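Local structure of putative uncharacterized protein (Dictyostelium purpureum, 4R12) at residues 72-77 with 98-103; 49-54 with 157-162. The protein is nicastrin, probably an essential subunit of gamma-secretase, the complex that cleaves integral membrane proteins such as Notch receptors within the membrane. All coordinates share one frame; numbering follows the deposited sequence.

Contact 1: residues 72-77 with 98-103; sequences LDTNYF and TDTKKT. With NAG (2-acetamido-2-deoxy-beta-D-glucopyranose), chain D; NAG (2-acetamido-2-deoxy-beta-D-glucopyranose), chain C.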
ATOM      1  N   LEU A  72      24.116  -9.503  -5.019  1.00 33.56           N
ATOM      2  CA  LEU A  72      23.286 -10.691  -5.176  1.00 33.27           C
ATOM      3  C   LEU A  72      22.427 -10.663  -6.429  1.00 32.47           C
ATOM      4  O   LEU A  72      21.635  -9.744  -6.621  1.00 30.03           O
ATOM      5  CB  LEU A  72      22.364 -10.865  -3.962  1.00 32.12           C
ATOM      6  CG  LEU A  72      22.978 -11.248  -2.619  1.00 34.29           C
ATOM      7  CD1 LEU A  72      21.912 -11.212  -1.534  1.00 28.31           C
ATOM      8  CD2 LEU A  72      23.592 -12.625  -2.714  1.00 34.03           C
ATOM      9  N   ASP A  73      22.577 -11.680  -7.270  1.00 32.56           N
ATOM     10  CA  ASP A  73      21.532 -11.999  -8.229  1.00 32.30           C
ATOM     11  C   ASP A  73      20.309 -12.295  -7.384  1.00 29.98           C
ATOM     12  O   ASP A  73      20.423 -12.924  -6.323  1.00 29.74           O
ATOM     13  CB  ASP A  73      21.900 -13.201  -9.095  1.00 34.41           C
ATOM     14  CG  ASP A  73      20.814 -13.549 -10.105  1.00 34.12           C
ATOM     15  OD1 ASP A  73      19.824 -14.215  -9.718  1.00 31.80           O
ATOM     16  OD2 ASP A  73      20.959 -13.160 -11.281  1.00 34.97           O
ATOM     17  N   THR A  74      19.142 -11.848  -7.820  1.00 30.81           N
ATOM     18  CA  THR A  74      18.000 -11.893  -6.925  1.00 28.69           C
ATOM     19  C   THR A  74      17.558 -13.318  -6.576  1.00 30.45           C
ATOM     20  O   THR A  74      16.883 -13.521  -5.565  1.00 28.46           O
ATOM     21  CB  THR A  74      16.806 -11.111  -7.496  1.00 28.88           C
ATOM     22  OG1 THR A  74      15.790 -11.009  -6.491  1.00 27.42           O
ATOM     23  CG2 THR A  74      16.250 -11.783  -8.742  1.00 28.09           C
ATOM     24  N   ASN A  75      17.945 -14.307  -7.381  1.00 29.27           N
ATOM     25  CA  ASN A  75      17.637 -15.695  -7.030  1.00 30.15           C
ATOM     26  C   ASN A  75      18.293 -16.107  -5.710  1.00 32.71           C
ATOM     27  O   ASN A  75      17.860 -17.057  -5.058  1.00 31.39           O
ATOM     28  CB  ASN A  75      18.059 -16.650  -8.141  1.00 33.19           C
ATOM     29  CG  ASN A  75      16.908 -17.007  -9.075  1.00 35.41           C
ATOM     30  OD1 ASN A  75      15.804 -16.465  -8.960  1.00 30.72           O
ATOM     31  ND2 ASN A  75      17.163 -17.923 -10.009  1.00 37.46           N
ATOM     32  N   TYR A  76      19.326 -15.370  -5.312  1.00 31.84           N
ATOM     33  CA  TYR A  76      20.026 -15.652  -4.064  1.00 32.40           C
ATOM     34  C   TYR A  76      19.671 -14.694  -2.926  1.00 31.87           C
ATOM     35  O   TYR A  76      20.263 -14.756  -1.845  1.00 31.80           O
ATOM     36  CB  TYR A  76      21.532 -15.657  -4.324  1.00 33.09           C
ATOM     37  CG  TYR A  76      21.911 -16.869  -5.121  1.00 36.65           C
ATOM     38  CD1 TYR A  76      21.824 -16.869  -6.507  1.00 37.94           C
ATOM     39  CD2 TYR A  76      22.290 -18.042  -4.487  1.00 38.81           C
ATOM     40  CE1 TYR A  76      22.141 -18.002  -7.246  1.00 40.91           C
ATOM     41  CE2 TYR A  76      22.606 -19.171  -5.209  1.00 42.11           C
ATOM     42  CZ  TYR A  76      22.528 -19.149  -6.584  1.00 43.88           C
ATOM     43  OH  TYR A  76      22.847 -20.283  -7.294  1.00 47.14           O
ATOM     44  N   PHE A  77      18.680 -13.839  -3.162  1.00 30.09           N
ATOM     45  CA  PHE A  77      18.193 -12.924  -2.130  1.00 29.93           C
ATOM     46  C   PHE A  77      16.932 -13.448  -1.441  1.00 31.01           C
ATOM     47  O   PHE A  77      15.813 -13.256  -1.922  1.00 27.66           O
ATOM     48  CB  PHE A  77      17.923 -11.531  -2.722  1.00 26.97           C
ATOM     49  CG  PHE A  77      17.434 -10.528  -1.707  1.00 28.81           C
ATOM     50  CD1 PHE A  77      18.222 -10.179  -0.615  1.00 27.89           C
ATOM     51  CD2 PHE A  77      16.187  -9.939  -1.846  1.00 26.33           C
ATOM     52  CE1 PHE A  77      17.782  -9.245   0.317  1.00 26.55           C
ATOM     53  CE2 PHE A  77      15.733  -9.013  -0.908  1.00 26.95           C
ATOM     54  CZ  PHE A  77      16.531  -8.665   0.172  1.00 27.79           C
ATOM     55  N   THR A  98      18.358  -6.013  -9.840  1.00 31.05           N
ATOM     56  CA  THR A  98      17.003  -6.159 -10.361  1.00 28.90           C
ATOM     57  C   THR A  98      16.978  -6.235 -11.884  1.00 33.35           C
ATOM     58  O   THR A  98      15.926  -5.994 -12.477  1.00 31.39           O
ATOM     59  CB  THR A  98      16.098  -4.991  -9.924  1.00 27.56           C
ATOM     60  OG1 THR A  98      16.557  -3.780 -10.547  1.00 29.81           O
ATOM     61  CG2 THR A  98      16.134  -4.819  -8.407  1.00 26.59           C
ATOM     62  N   ASP A  99      18.116  -6.556 -12.513  1.00 30.42           N
ATOM     63  CA  ASP A  99      18.144  -6.705 -13.975  1.00 34.27           C
ATOM     64  C   ASP A  99      17.569  -8.060 -14.403  1.00 33.83           C
ATOM     65  O   ASP A  99      17.206  -8.251 -15.564  1.00 33.04           O
ATOM     66  CB  ASP A  99      19.562  -6.519 -14.541  1.00 34.46           C
ATOM     67  CG  ASP A  99      20.608  -7.393 -13.857  1.00 37.38           C
ATOM     68  OD1 ASP A  99      20.444  -7.746 -12.663  1.00 35.39           O
ATOM     69  OD2 ASP A  99      21.622  -7.716 -14.524  1.00 38.80           O
ATOM     70  N   THR A 100      17.485  -8.987 -13.453  1.00 31.98           N
ATOM     71  CA  THR A 100      16.743 -10.235 -13.627  1.00 33.73           C
ATOM     72  C   THR A 100      15.726 -10.384 -12.492  1.00 32.01           C
ATOM     73  O   THR A 100      15.855  -9.737 -11.452  1.00 29.64           O
ATOM     74  CB  THR A 100      17.658 -11.460 -13.624  1.00 33.78           C
ATOM     75  OG1 THR A 100      18.310 -11.563 -12.351  1.00 34.86           O
ATOM     76  CG2 THR A 100      18.705 -11.377 -14.739  1.00 35.39           C
ATOM     77  N   LYS A 101      14.724 -11.232 -12.700  1.00 32.14           N
ATOM     78  CA  LYS A 101      13.680 -11.498 -11.710  1.00 30.82           C
ATOM     79  C   LYS A 101      13.923 -12.834 -11.034  1.00 33.82           C
ATOM     80  O   LYS A 101      14.734 -13.623 -11.506  1.00 35.18           O
ATOM     81  CB  LYS A 101      12.297 -11.529 -12.363  1.00 31.35           C
ATOM     82  CG  LYS A 101      11.745 -10.188 -12.824  1.00 33.75           C
ATOM     83  CD  LYS A 101      10.412 -10.435 -13.546  1.00 38.33           C
ATOM     84  CE  LYS A 101       9.788  -9.145 -14.057  1.00 40.40           C
ATOM     85  NZ  LYS A 101       8.985  -8.492 -12.998  1.00 36.63           N
ATOM     86  N   LYS A 102      13.206 -13.112  -9.948  1.00 28.20           N
ATOM     87  CA  LYS A 102      13.291 -14.447  -9.356  1.00 30.84           C
ATOM     88  C   LYS A 102      12.581 -15.445 -10.257  1.00 30.73           C
ATOM     89  O   LYS A 102      11.549 -15.134 -10.831  1.00 29.97           O
ATOM     90  CB  LYS A 102      12.679 -14.490  -7.953  1.00 30.09           C
ATOM     91  CG  LYS A 102      13.575 -13.940  -6.855  1.00 28.09           C
ATOM     92  CD  LYS A 102      12.963 -14.184  -5.479  1.00 27.10           C
ATOM     93  CE  LYS A 102      13.994 -13.989  -4.358  1.00 25.68           C
ATOM     94  NZ  LYS A 102      14.583 -12.605  -4.363  1.00 25.74           N
ATOM     95  N   THR A 103      13.129 -16.647 -10.368  1.00 27.48           N
ATOM     96  CA  THR A 103      12.504 -17.695 -11.174  1.00 30.85           C
ATOM     97  C   THR A 103      11.589 -18.592 -10.337  1.00 31.27           C
ATOM     98  O   THR A 103      11.132 -19.635 -10.804  1.00 34.12           O
ATOM     99  CB  THR A 103      13.560 -18.570 -11.849  1.00 31.58           C
ATOM    100  OG1 THR A 103      14.403 -19.154 -10.848  1.00 33.37           O
ATOM    101  CG2 THR A 103      14.415 -17.730 -12.798  1.00 35.22           C
TER
HETATM  102  C1  NAG D 806      15.602  -5.194 -17.781  1.00 48.70           C
HETATM  103  C2  NAG D 806      14.554  -6.277 -17.764  1.00 47.98           C
HETATM  104  C3  NAG D 806      14.728  -7.194 -18.948  1.00 48.83           C
HETATM  105  C4  NAG D 806      14.879  -6.423 -20.253  1.00 49.19           C
HETATM  106  C5  NAG D 806      15.941  -5.340 -20.066  1.00 49.68           C
HETATM  107  C6  NAG D 806      16.136  -4.436 -21.247  1.00 49.91           C
HETATM  108  C7  NAG D 806      13.745  -7.013 -15.648  1.00 46.66           C
HETATM  109  C8  NAG D 806      13.912  -7.984 -14.543  1.00 46.65           C
HETATM  110  N2  NAG D 806      14.673  -7.039 -16.568  1.00 47.81           N
HETATM  111  O3  NAG D 806      13.603  -8.048 -18.974  1.00 48.17           O
HETATM  112  O4  NAG D 806      15.246  -7.354 -21.267  1.00 50.23           O
HETATM  113  O5  NAG D 806      15.500  -4.519 -19.017  1.00 48.78           O
HETATM  114  O6  NAG D 806      14.924  -3.753 -21.509  1.00 48.79           O
HETATM  115  O7  NAG D 806      12.823  -6.247 -15.696  1.00 45.74           O
HETATM  116  C1  NAG C   1      16.332 -19.176  -1.529  1.00 39.22           C
HETATM  117  C2  NAG C   1      15.537 -20.400  -1.944  1.00 39.60           C
HETATM  118  C3  NAG C   1      16.401 -21.598  -2.220  1.00 41.05           C
HETATM  119  C4  NAG C   1      17.517 -21.297  -3.169  1.00 41.62           C
HETATM  120  C5  NAG C   1      18.284 -20.088  -2.631  1.00 41.07           C
HETATM  121  C6  NAG C   1      19.409 -19.611  -3.515  1.00 41.60           C
HETATM  122  C7  NAG C   1      13.454 -20.181  -0.838  1.00 38.15           C
HETATM  123  C8  NAG C   1      12.688 -20.417   0.422  1.00 37.91           C
HETATM  124  N2  NAG C   1      14.616 -20.759  -0.935  1.00 39.24           N
HETATM  125  O3  NAG C   1      15.569 -22.610  -2.744  1.00 41.52           O
HETATM  126  O4  NAG C   1      18.312 -22.450  -3.157  1.00 42.89           O
HETATM  127  O5  NAG C   1      17.422 -18.995  -2.389  1.00 39.67           O
HETATM  128  O6  NAG C   1      19.141 -19.692  -4.884  1.00 41.69           O
HETATM  129  O7  NAG C   1      13.008 -19.487  -1.695  1.00 37.43           O
HETATM  130  O   HOH W   1      17.814 -14.131 -11.483  1.00 37.29           O
HETATM  131  O   HOH W   2      18.920 -10.141 -10.085  1.00 29.91           O
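The ammonium group of Lys102 reaches into the turn formed by residues 72-77. NZ has four oxygens about it, Thr74 O, Thr74 OG1, Phe77 O and, outside the two segments, Tyr414 OH; with three hydrogens to give, it probably shares one between two acceptors. Lys102 NZ donates to Thr74 O at 2.8 Å and to Thr74 OG1 at 2.9 Å, and it meets Phe77 O in the plane of that carbonyl, on a lone pair. The aliphatic chain runs extended as far as CE, and chi4 of 59° bends NZ round to the carbonyls, near the edge of the Phe77 ring. Thr74 holds OG1 anti to its backbone N (chi1 -171°), beside its own carbonyl, and both oxygens serve the same amine. Thr74 O also accepts from Phe77 N, the two donors coming from opposite faces of its plane. The methyl CG2 of Thr74 lies against the backbone of 100-101, 3.4 Å from Thr100 O.

Farther along, the amide of Asn75 pairs with the backbone N and the hydroxyl of Thr103: OD1 takes Thr103 N on a lone pair at 3.0 Å, and ND2 donates to Thr103 OG1 at 3.1 Å, with the hydroxyl oxygen 22° out of the amide plane. Thr100 OG1 is joined to 72-77 through two waters, one leading to Asp73 OD1 and one to Thr74 N. Asp73 OD2 forms a salt bridge outside, with Arg155 of helix 148-160. O6 of one N-acetylglucosamine donates to Asn75 O and lies over a face of the Tyr76 ring; N2 of another donates to Asp99 O. Asp73 OD1 accepts from Asn75 N at 3.0 Å, an Asx turn opening the 3-10 segment 74-76, in the loops after parallel strands 67-72 and 90-96 of the nicastrin small lobe.

Contact 2: residues 49-54 with 157-162; sequences LIDDDE and VSKHNR. With NAG (2-acetamido-2-deoxy-beta-D-glucopyranose), chain B.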
ATOM      1  N   LEU A  49      30.382 -10.858  -6.147  1.00 46.73           N
ATOM      2  CA  LEU A  49      29.138 -11.275  -6.804  1.00 42.06           C
ATOM      3  C   LEU A  49      28.749 -12.723  -6.533  1.00 42.10           C
ATOM      4  O   LEU A  49      29.524 -13.645  -6.774  1.00 45.24           O
ATOM      5  CB  LEU A  49      29.251 -11.065  -8.315  1.00 45.43           C
ATOM      6  CG  LEU A  49      28.103 -11.617  -9.166  1.00 42.63           C
ATOM      7  CD1 LEU A  49      26.811 -10.848  -8.905  1.00 39.38           C
ATOM      8  CD2 LEU A  49      28.476 -11.570 -10.631  1.00 44.61           C
ATOM      9  N   ILE A  50      27.539 -12.914  -6.025  1.00 40.73           N
ATOM     10  CA  ILE A  50      26.948 -14.237  -5.947  1.00 39.75           C
ATOM     11  C   ILE A  50      25.837 -14.334  -6.990  1.00 41.83           C
ATOM     12  O   ILE A  50      24.819 -13.660  -6.870  1.00 37.46           O
ATOM     13  CB  ILE A  50      26.384 -14.534  -4.554  1.00 38.66           C
ATOM     14  CG1 ILE A  50      27.514 -14.581  -3.518  1.00 41.68           C
ATOM     15  CG2 ILE A  50      25.622 -15.850  -4.556  1.00 40.54           C
ATOM     16  CD1 ILE A  50      27.041 -14.977  -2.139  1.00 40.94           C
ATOM     17  N   ASP A  51      26.050 -15.156  -8.017  1.00 43.08           N
ATOM     18  CA  ASP A  51      25.077 -15.311  -9.106  1.00 41.65           C
ATOM     19  C   ASP A  51      24.886 -16.781  -9.493  1.00 43.83           C
ATOM     20  O   ASP A  51      24.152 -17.100 -10.427  1.00 43.88           O
ATOM     21  CB  ASP A  51      25.503 -14.487 -10.330  1.00 39.33           C
ATOM     22  CG  ASP A  51      26.791 -14.996 -10.973  1.00 43.92           C
ATOM     23  OD1 ASP A  51      27.482 -15.851 -10.377  1.00 44.25           O
ATOM     24  OD2 ASP A  51      27.121 -14.525 -12.082  1.00 43.36           O
ATOM     25  N   ASP A  52      25.559 -17.667  -8.771  1.00 43.61           N
ATOM     26  CA  ASP A  52      25.388 -19.108  -8.948  1.00 45.75           C
ATOM     27  C   ASP A  52      25.854 -19.854  -7.701  1.00 47.87           C
ATOM     28  O   ASP A  52      26.448 -19.255  -6.801  1.00 47.34           O
ATOM     29  CB  ASP A  52      26.137 -19.616 -10.188  1.00 47.87           C
ATOM     30  CG  ASP A  52      27.592 -19.165 -10.240  1.00 50.61           C
ATOM     31  OD1 ASP A  52      28.251 -19.083  -9.184  1.00 50.38           O
ATOM     32  OD2 ASP A  52      28.085 -18.896 -11.357  1.00 51.61           O
ATOM     33  N   ASP A  53      25.575 -21.155  -7.656  1.00 46.50           N
ATOM     34  CA  ASP A  53      25.925 -21.980  -6.509  1.00 48.01           C
ATOM     35  C   ASP A  53      27.428 -21.945  -6.267  1.00 50.48           C
ATOM     36  O   ASP A  53      27.885 -22.006  -5.119  1.00 48.74           O
ATOM     37  CB  ASP A  53      25.449 -23.421  -6.714  1.00 48.92           C
ATOM     38  CG  ASP A  53      24.000 -23.621  -6.312  1.00 50.16           C
ATOM     39  OD1 ASP A  53      23.324 -22.613  -6.012  1.00 48.17           O
ATOM     40  OD2 ASP A  53      23.533 -24.783  -6.294  1.00 50.13           O
ATOM     41  N   GLU A  54      28.189 -21.826  -7.353  1.00 50.04           N
ATOM     42  CA  GLU A  54      29.641 -21.812  -7.261  1.00 51.83           C
ATOM     43  C   GLU A  54      30.131 -20.600  -6.493  1.00 50.03           C
ATOM     44  O   GLU A  54      30.900 -20.738  -5.547  1.00 53.03           O
ATOM     45  CB  GLU A  54      30.291 -21.839  -8.648  1.00 54.42           C
ATOM     46  CG  GLU A  54      31.813 -21.659  -8.588  1.00 57.70           C
ATOM     47  CD  GLU A  54      32.489 -21.696  -9.954  1.00 60.63           C
ATOM     48  OE1 GLU A  54      32.173 -20.841 -10.812  1.00 61.13           O
ATOM     49  OE2 GLU A  54      33.348 -22.578 -10.163  1.00 61.27           O
ATOM     50  N   VAL A 157      30.936  -5.106 -13.190  1.00 47.76           N
ATOM     51  CA  VAL A 157      32.136  -4.856 -12.404  1.00 48.99           C
ATOM     52  C   VAL A 157      32.353  -5.800 -11.245  1.00 50.19           C
ATOM     53  O   VAL A 157      33.459  -6.171 -10.948  1.00 53.07           O
ATOM     54  CB  VAL A 157      32.183  -3.435 -11.896  1.00 47.90           C
ATOM     55  CG1 VAL A 157      32.127  -2.471 -13.052  1.00 48.00           C
ATOM     56  CG2 VAL A 157      31.049  -3.198 -10.945  1.00 45.74           C
ATOM     57  N   SER A 158      31.260  -6.194 -10.600  1.00 46.53           N
ATOM     58  CA  SER A 158      31.325  -7.130  -9.485  1.00 46.50           C
ATOM     59  C   SER A 158      31.811  -8.499  -9.949  1.00 51.30           C
ATOM     60  O   SER A 158      32.385  -9.262  -9.172  1.00 50.42           O
ATOM     61  CB  SER A 158      29.957  -7.257  -8.811  1.00 46.73           C
ATOM     62  OG  SER A 158      29.160  -8.236  -9.457  1.00 46.79           O
ATOM     63  N   LYS A 159      31.580  -8.805 -11.222  1.00 47.01           N
ATOM     64  CA  LYS A 159      31.994 -10.053 -11.779  1.00 48.87           C
ATOM     65  C   LYS A 159      33.448  -9.961 -12.191  1.00 51.00           C
ATOM     66  O   LYS A 159      34.156 -10.912 -12.120  1.00 53.96           O
ATOM     67  CB  LYS A 159      31.119 -10.395 -12.979  1.00 49.93           C
ATOM     68  CG  LYS A 159      31.252 -11.812 -13.470  1.00 51.09           C
ATOM     69  CD  LYS A 159      30.099 -12.226 -14.357  1.00 51.69           C
ATOM     70  CE  LYS A 159      30.234 -13.684 -14.742  1.00 55.94           C
ATOM     71  NZ  LYS A 159      28.987 -14.294 -15.285  1.00 57.01           N
ATOM     72  N   HIS A 160      33.855  -8.783 -12.615  1.00 52.21           N
ATOM     73  CA  HIS A 160      35.213  -8.521 -13.089  1.00 54.78           C
ATOM     74  C   HIS A 160      36.228  -8.669 -11.955  1.00 55.91           C
ATOM     75  O   HIS A 160      37.404  -8.944 -12.196  1.00 58.16           O
ATOM     76  CB  HIS A 160      35.292  -7.121 -13.706  1.00 53.83           C
ATOM     77  CG  HIS A 160      36.665  -6.731 -14.164  1.00 59.83           C
ATOM     78  ND1 HIS A 160      37.495  -7.588 -14.857  1.00 62.27           N
ATOM     79  CD2 HIS A 160      37.348  -5.567 -14.037  1.00 60.19           C
ATOM     80  CE1 HIS A 160      38.631  -6.971 -15.132  1.00 62.86           C
ATOM     81  NE2 HIS A 160      38.567  -5.743 -14.646  1.00 63.27           N
ATOM     82  N   ASN A 161      35.762  -8.498 -10.721  1.00 56.32           N
ATOM     83  CA  ASN A 161      36.604  -8.668  -9.538  1.00 57.10           C
ATOM     84  C   ASN A 161      37.084 -10.103  -9.337  1.00 58.96           C
ATOM     85  O   ASN A 161      37.938 -10.367  -8.488  1.00 59.54           O
ATOM     86  CB  ASN A 161      35.853  -8.220  -8.283  1.00 53.94           C
ATOM     87  CG  ASN A 161      35.886  -6.722  -8.083  1.00 54.48           C
ATOM     88  OD1 ASN A 161      36.420  -5.981  -8.911  1.00 56.42           O
ATOM     89  ND2 ASN A 161      35.306  -6.263  -6.975  1.00 51.93           N
ATOM     90  N   ARG A 162      36.524 -11.019 -10.084  1.00 56.75           N
ATOM     91  CA  ARG A 162      36.803 -12.401  -9.838  1.00 57.66           C
ATOM     92  C   ARG A 162      38.176 -12.785 -10.301  1.00 60.48           C
ATOM     93  O   ARG A 162      38.656 -13.852  -9.950  1.00 62.48           O
ATOM     94  CB  ARG A 162      35.795 -13.275 -10.535  1.00 55.73           C
ATOM     95  CG  ARG A 162      34.508 -13.421  -9.792  1.00 52.85           C
ATOM     96  CD  ARG A 162      33.446 -14.019 -10.664  1.00 51.01           C
ATOM     97  NE  ARG A 162      32.206 -14.149  -9.934  1.00 51.65           N
ATOM     98  CZ  ARG A 162      31.109 -14.713 -10.401  1.00 50.18           C
ATOM     99  NH1 ARG A 162      31.075 -15.219 -11.608  1.00 49.41           N
ATOM    100  NH2 ARG A 162      30.054 -14.775  -9.643  1.00 46.53           N
TER
HETATM  101  C1  NAG B   2      18.634 -23.014  -4.433  1.00 49.35           C
HETATM  102  C2  NAG B   2      19.797 -23.993  -4.325  1.00 50.68           C
HETATM  103  C3  NAG B   2      20.036 -24.584  -5.686  1.00 51.69           C
HETATM  104  C4  NAG B   2      18.823 -25.269  -6.240  1.00 51.64           C
HETATM  105  C5  NAG B   2      17.662 -24.313  -6.188  1.00 50.08           C
HETATM  106  C6  NAG B   2      16.419 -25.109  -6.497  1.00 49.99           C
HETATM  107  C7  NAG B   2      21.485 -23.397  -2.694  1.00 50.77           C
HETATM  108  C8  NAG B   2      22.794 -22.744  -2.485  1.00 51.03           C
HETATM  109  N2  NAG B   2      21.045 -23.401  -3.939  1.00 50.91           N
HETATM  110  O3  NAG B   2      21.093 -25.525  -5.664  1.00 53.00           O
HETATM  111  O4  NAG B   2      19.111 -25.475  -7.605  1.00 52.49           O
HETATM  112  O5  NAG B   2      17.528 -23.732  -4.911  1.00 49.17           O
HETATM  113  O6  NAG B   2      16.099 -25.900  -5.370  1.00 50.33           O
HETATM  114  O7  NAG B   2      20.864 -23.872  -1.792  1.00 50.50           O
HETATM  115  O   HOH W   3      32.894 -11.176  -7.607  1.00 48.66           O
HETATM  116  O   HOH W   4      32.365 -13.503  -7.462  1.00 49.07           O
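Arg162 NH2 spends its hydrogens on two acceptors of the segment 49-54, the carbonyl oxygen of Leu49 and the carboxylate of Asp51. The bond from Arg162 NH2 to Asp51 OD1 is 2.9 Å long and nearly straight at 170°, and is also the short salt bridge of the contact; that from Arg162 NH2 to Leu49 O is 3.1 Å. Both oxygens lie in the guanidinium plane, yet NH2 stands well above the plane of each acceptor group, the carboxylate and guanidinium planes being 71° apart. NE gives its hydrogen to a water that donates in turn to Leu49 O, which therefore receives two hydrogen bonds. A second water accepts from Leu49 N and donates to Ser158 O. The contact thus joins the C-terminal end of strand 43-50, in the small lobe of nicastrin, to the end of helix 148-160 and the residues just after it; the helix packs across strands 43-50 and 67-72, with Ser158 against Leu47 and Val71, as in an alpha/beta layer. Asp51 OD2 faces Lys159 NZ in a long salt bridge of 3.7 Å, so that one carboxylate serves two cations in a network reaching the surface.

Beneath the charges, Leu49 has CG anti to its backbone N (chi1 172°), against Ser158 OG, and its CD2 sits over the NH2 end of the guanidinium face. Leu49 CB meets Ser158 OG at 3.1 Å, a hydroxyl hydrogen-bonded to Arg155 O. Asp52 OD1 accepts from Ser55 N as the N-cap of helix 53-57, and Asp53 OD2 takes O3 of a glycan sugar at 2.6 Å.

How the contacts relate
Contact 1 is nested within the chain loop closed by contact 2, and both are partly buried sites of the small lobe, their centres 13 Å apart. Strands 43-50 and 67-72 run parallel side by side, and the residues just past them meet directly: Asp73 N lies 3.0 Å from Ile50 O, and Tyr76 OH lies 2.7 Å from Asp53 OD1, both probable hydrogen bonds. In 72-77 with 98-103, a buried lysine is held by carbonyl and hydroxyl oxygens. By contrast, 49-54 with 157-162 sets exposed cations against a carboxylate above a buried leucine. One glycan reaches both sites: one sugar meets Asn75 and Tyr76, and the next meets Asp53, beside contact 2 and not within it.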